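Local structure of putative pore-forming toxin (Bacteroides vulgatus ATCC 8482, 3KOG) at residues Asn143-Asp148 against Asn154-Tyr159. The protein is of unknown function, though it is regarded as a putative pore-forming toxin and carries a domain of the transthyretin clan. Residues are numbered along the deposited sequence; the frame is centred on the assembly and turned at random. Where two conformers were deposited one is given.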
ATOM      1  N   ASN A 143      19.837  -0.017  11.696  1.00  9.30           N
ATOM      2  CA  ASN A 143      19.379   0.146  13.045  1.00 10.22           C
ATOM      3  C   ASN A 143      20.512   0.659  13.904  1.00 10.79           C
ATOM      4  O   ASN A 143      21.486  -0.055  14.116  1.00 10.27           O
ATOM      5  CB  ASN A 143      18.864  -1.197  13.559  1.00  9.34           C
ATOM      6  CG  ASN A 143      18.511  -1.176  15.010  1.00 12.45           C
ATOM      7  OD1 ASN A 143      18.396  -0.122  15.637  1.00 13.05           O
ATOM      8  ND2 ASN A 143      18.282  -2.366  15.564  1.00 15.75           N
ATOM      9  N   ASP A 144      20.354   1.888  14.403  1.00 12.42           N
ATOM     10  CA  ASP A 144      21.417   2.551  15.148  0.50 13.33           C
ATOM     11  C   ASP A 144      21.260   2.358  16.675  1.00 14.35           C
ATOM     12  O   ASP A 144      22.076   2.862  17.458  1.00 14.64           O
ATOM     13  CB  ASP A 144      21.470   4.038  14.754  0.50 13.54           C
ATOM     14  CG  ASP A 144      21.792   4.264  13.244  0.50 14.05           C
ATOM     15  OD1 ASP A 144      22.136   3.314  12.498  0.50 13.22           O
ATOM     16  OD2 ASP A 144      21.712   5.429  12.805  0.50 12.46           O
ATOM     17  N   TYR A 145      20.225   1.623  17.105  1.00 15.33           N
ATOM     18  CA  TYR A 145      19.987   1.402  18.540  1.00 16.69           C
ATOM     19  C   TYR A 145      20.892   0.332  19.165  1.00 18.31           C
ATOM     20  O   TYR A 145      20.919  -0.821  18.730  1.00 17.09           O
ATOM     21  CB  TYR A 145      18.530   1.036  18.799  1.00 17.31           C
ATOM     22  CG  TYR A 145      18.218   0.822  20.255  1.00 15.69           C
ATOM     23  CD1 TYR A 145      18.341   1.868  21.169  1.00 15.95           C
ATOM     24  CD2 TYR A 145      17.810  -0.418  20.728  1.00 15.64           C
ATOM     25  CE1 TYR A 145      18.067   1.676  22.514  1.00 13.07           C
ATOM     26  CE2 TYR A 145      17.514  -0.614  22.071  1.00 15.68           C
ATOM     27  CZ  TYR A 145      17.660   0.449  22.951  1.00 15.58           C
ATOM     28  OH  TYR A 145      17.378   0.274  24.273  1.00 12.60           O
ATOM     29  N   GLU A 146      21.630   0.737  20.203  1.00 20.25           N
ATOM     30  CA  GLU A 146      22.608  -0.132  20.864  1.00 21.79           C
ATOM     31  C   GLU A 146      22.222  -0.542  22.295  1.00 21.79           C
ATOM     32  O   GLU A 146      23.013  -1.157  23.009  1.00 22.82           O
ATOM     33  CB  GLU A 146      23.994   0.543  20.830  1.00 22.59           C
ATOM     34  CG  GLU A 146      24.521   0.888  19.414  1.00 25.27           C
ATOM     35  CD  GLU A 146      24.897  -0.351  18.561  1.00 29.45           C
ATOM     36  OE1 GLU A 146      24.633  -1.511  18.989  1.00 31.46           O
ATOM     37  OE2 GLU A 146      25.474  -0.159  17.453  1.00 32.51           O
ATOM     38  N   GLY A 147      20.989  -0.257  22.708  1.00 22.06           N
ATOM     39  CA  GLY A 147      20.564  -0.500  24.093  1.00 21.83           C
ATOM     40  C   GLY A 147      19.874  -1.836  24.252  1.00 21.82           C
ATOM     41  O   GLY A 147      19.819  -2.636  23.313  1.00 21.83           O
ATOM     42  N   ASP A 148      19.324  -2.059  25.441  1.00 21.73           N
ATOM     43  CA  ASP A 148      18.713  -3.323  25.848  0.60 21.83           C
ATOM     44  C   ASP A 148      17.229  -3.164  26.225  1.00 21.32           C
ATOM     45  O   ASP A 148      16.623  -4.092  26.743  1.00 22.04           O
ATOM     46  CB  ASP A 148      19.512  -3.954  27.020  0.60 22.20           C
ATOM     47  CG  ASP A 148      19.730  -2.996  28.204  0.60 22.82           C
ATOM     48  OD1 ASP A 148      19.569  -1.762  28.043  0.60 20.86           O
ATOM     49  OD2 ASP A 148      20.102  -3.491  29.296  0.60 24.04           O
ATOM     50  N   ASN A 154      11.144  -3.955  20.515  1.00  8.67           N
ATOM     51  CA  ASN A 154       9.871  -4.418  19.957  1.00  8.20           C
ATOM     52  C   ASN A 154       9.351  -3.520  18.830  1.00  7.89           C
ATOM     53  O   ASN A 154       8.785  -3.998  17.814  1.00  5.17           O
ATOM     54  CB  ASN A 154       8.801  -4.526  21.074  1.00  8.21           C
ATOM     55  CG  ASN A 154       9.016  -5.733  21.984  1.00  8.46           C
ATOM     56  OD1 ASN A 154       9.710  -6.657  21.603  1.00 13.34           O
ATOM     57  ND2 ASN A 154       8.426  -5.723  23.177  1.00  4.96           N
ATOM     58  N   ILE A 155       9.507  -2.214  19.050  1.00  7.97           N
ATOM     59  CA  ILE A 155       9.160  -1.221  18.055  1.00  8.50           C
ATOM     60  C   ILE A 155       9.935  -1.453  16.756  1.00  8.85           C
ATOM     61  O   ILE A 155       9.368  -1.492  15.645  1.00  7.25           O
ATOM     62  CB  ILE A 155       9.405   0.220  18.610  1.00  7.96           C
ATOM     63  CG1 ILE A 155       8.475   0.519  19.775  1.00  8.33           C
ATOM     64  CG2 ILE A 155       9.123   1.260  17.505  1.00 10.06           C
ATOM     65  CD1 ILE A 155       8.672   1.883  20.517  1.00  8.15           C
ATOM     66  N   ILE A 156      11.254  -1.597  16.867  1.00  8.51           N
ATOM     67  CA  ILE A 156      12.063  -1.827  15.670  1.00  8.32           C
ATOM     68  C   ILE A 156      11.682  -3.133  14.975  1.00  8.80           C
ATOM     69  O   ILE A 156      11.512  -3.153  13.764  1.00  8.55           O
ATOM     70  CB  ILE A 156      13.601  -1.747  15.960  1.00  7.54           C
ATOM     71  CG1 ILE A 156      13.897  -0.380  16.558  1.00  6.11           C
ATOM     72  CG2 ILE A 156      14.379  -1.928  14.644  1.00  8.55           C
ATOM     73  CD1 ILE A 156      15.337  -0.159  17.239  1.00  5.20           C
ATOM     74  N   ASP A 157      11.486  -4.193  15.752  1.00  8.81           N
ATOM     75  CA  ASP A 157      11.123  -5.518  15.198  1.00 10.16           C
ATOM     76  C   ASP A 157       9.781  -5.525  14.460  1.00  8.67           C
ATOM     77  O   ASP A 157       9.553  -6.341  13.592  1.00  8.75           O
ATOM     78  CB  ASP A 157      11.066  -6.573  16.319  1.00 11.31           C
ATOM     79  CG  ASP A 157      12.429  -6.895  16.894  1.00 16.07           C
ATOM     80  OD1 ASP A 157      13.451  -6.532  16.258  1.00 22.08           O
ATOM     81  OD2 ASP A 157      12.487  -7.516  17.984  1.00 23.23           O
ATOM     82  N   ALA A 158       8.915  -4.591  14.804  1.00  8.94           N
ATOM     83  CA  ALA A 158       7.590  -4.491  14.231  1.00  9.19           C
ATOM     84  C   ALA A 158       7.684  -4.152  12.765  1.00  9.07           C
ATOM     85  O   ALA A 158       6.787  -4.504  12.004  1.00  9.59           O
ATOM     86  CB  ALA A 158       6.764  -3.437  14.983  1.00  8.60           C
ATOM     87  N   TYR A 159       8.778  -3.500  12.360  1.00  8.74           N
ATOM     88  CA  TYR A 159       9.064  -3.159  10.977  1.00  9.03           C
ATOM     89  C   TYR A 159       9.917  -4.208  10.231  1.00 10.53           C
ATOM     90  O   TYR A 159      10.283  -3.998   9.041  1.00  9.96           O
ATOM     91  CB  TYR A 159       9.749  -1.775  10.911  1.00  9.18           C
ATOM     92  CG  TYR A 159       8.842  -0.670  11.340  1.00  7.74           C
ATOM     93  CD1 TYR A 159       8.781  -0.309  12.657  1.00  6.00           C
ATOM     94  CD2 TYR A 159       7.994  -0.018  10.448  1.00  8.82           C
ATOM     95  CE1 TYR A 159       7.950   0.643  13.083  1.00  8.48           C
ATOM     96  CE2 TYR A 159       7.169   1.000  10.891  1.00  8.83           C
ATOM     97  CZ  TYR A 159       7.158   1.312  12.215  1.00  4.15           C
ATOM     98  OH  TYR A 159       6.351   2.299  12.738  1.00 10.58           O
TER
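Ile156, on the short helix 150-158, rests its CD1 methyl against Asn143 and Tyr145, the first and last residues of an Asx turn where strand 126-143 gives way to the loop leading into that helix. The turn is closed by Asn143, whose OD1 accepts a hydrogen bond from the backbone N of Tyr145 (2.9 Å); the donor stands about 45° out of the carbonyl plane. Asparagine suits this place because its short amide can curl back onto the chain and still offer a flank to the helix. With CG anti to the backbone N (chi1 173°), the amide reaches toward Ile156, and the two side chains cross at about a right angle. OD1 of Asn143 makes a van der Waals contact with CD1 of Ile156 at 3.5 Å, and ND2 lies 4.0 Å from CG2.

Isoleucine fits because its branches diverge: CG1 carries CD1 to Asn143 and Tyr145, while CG2 lies by the Asn143 amide. The buried side chain also packs on Ile196 and Phe211. The apolar part of the contact is Tyr145 CB against CD1 of Ile156, 3.7 Å. Tyrosine is long enough to meet Ile156 at CB and hydrogen-bond Asp149 N through OH, tying the loop to the helix start; its side chain also touches Ile152 and Lys153. One face of its ring is covered by Gly147 N, 3.3 Å above the plane, over the ring centre.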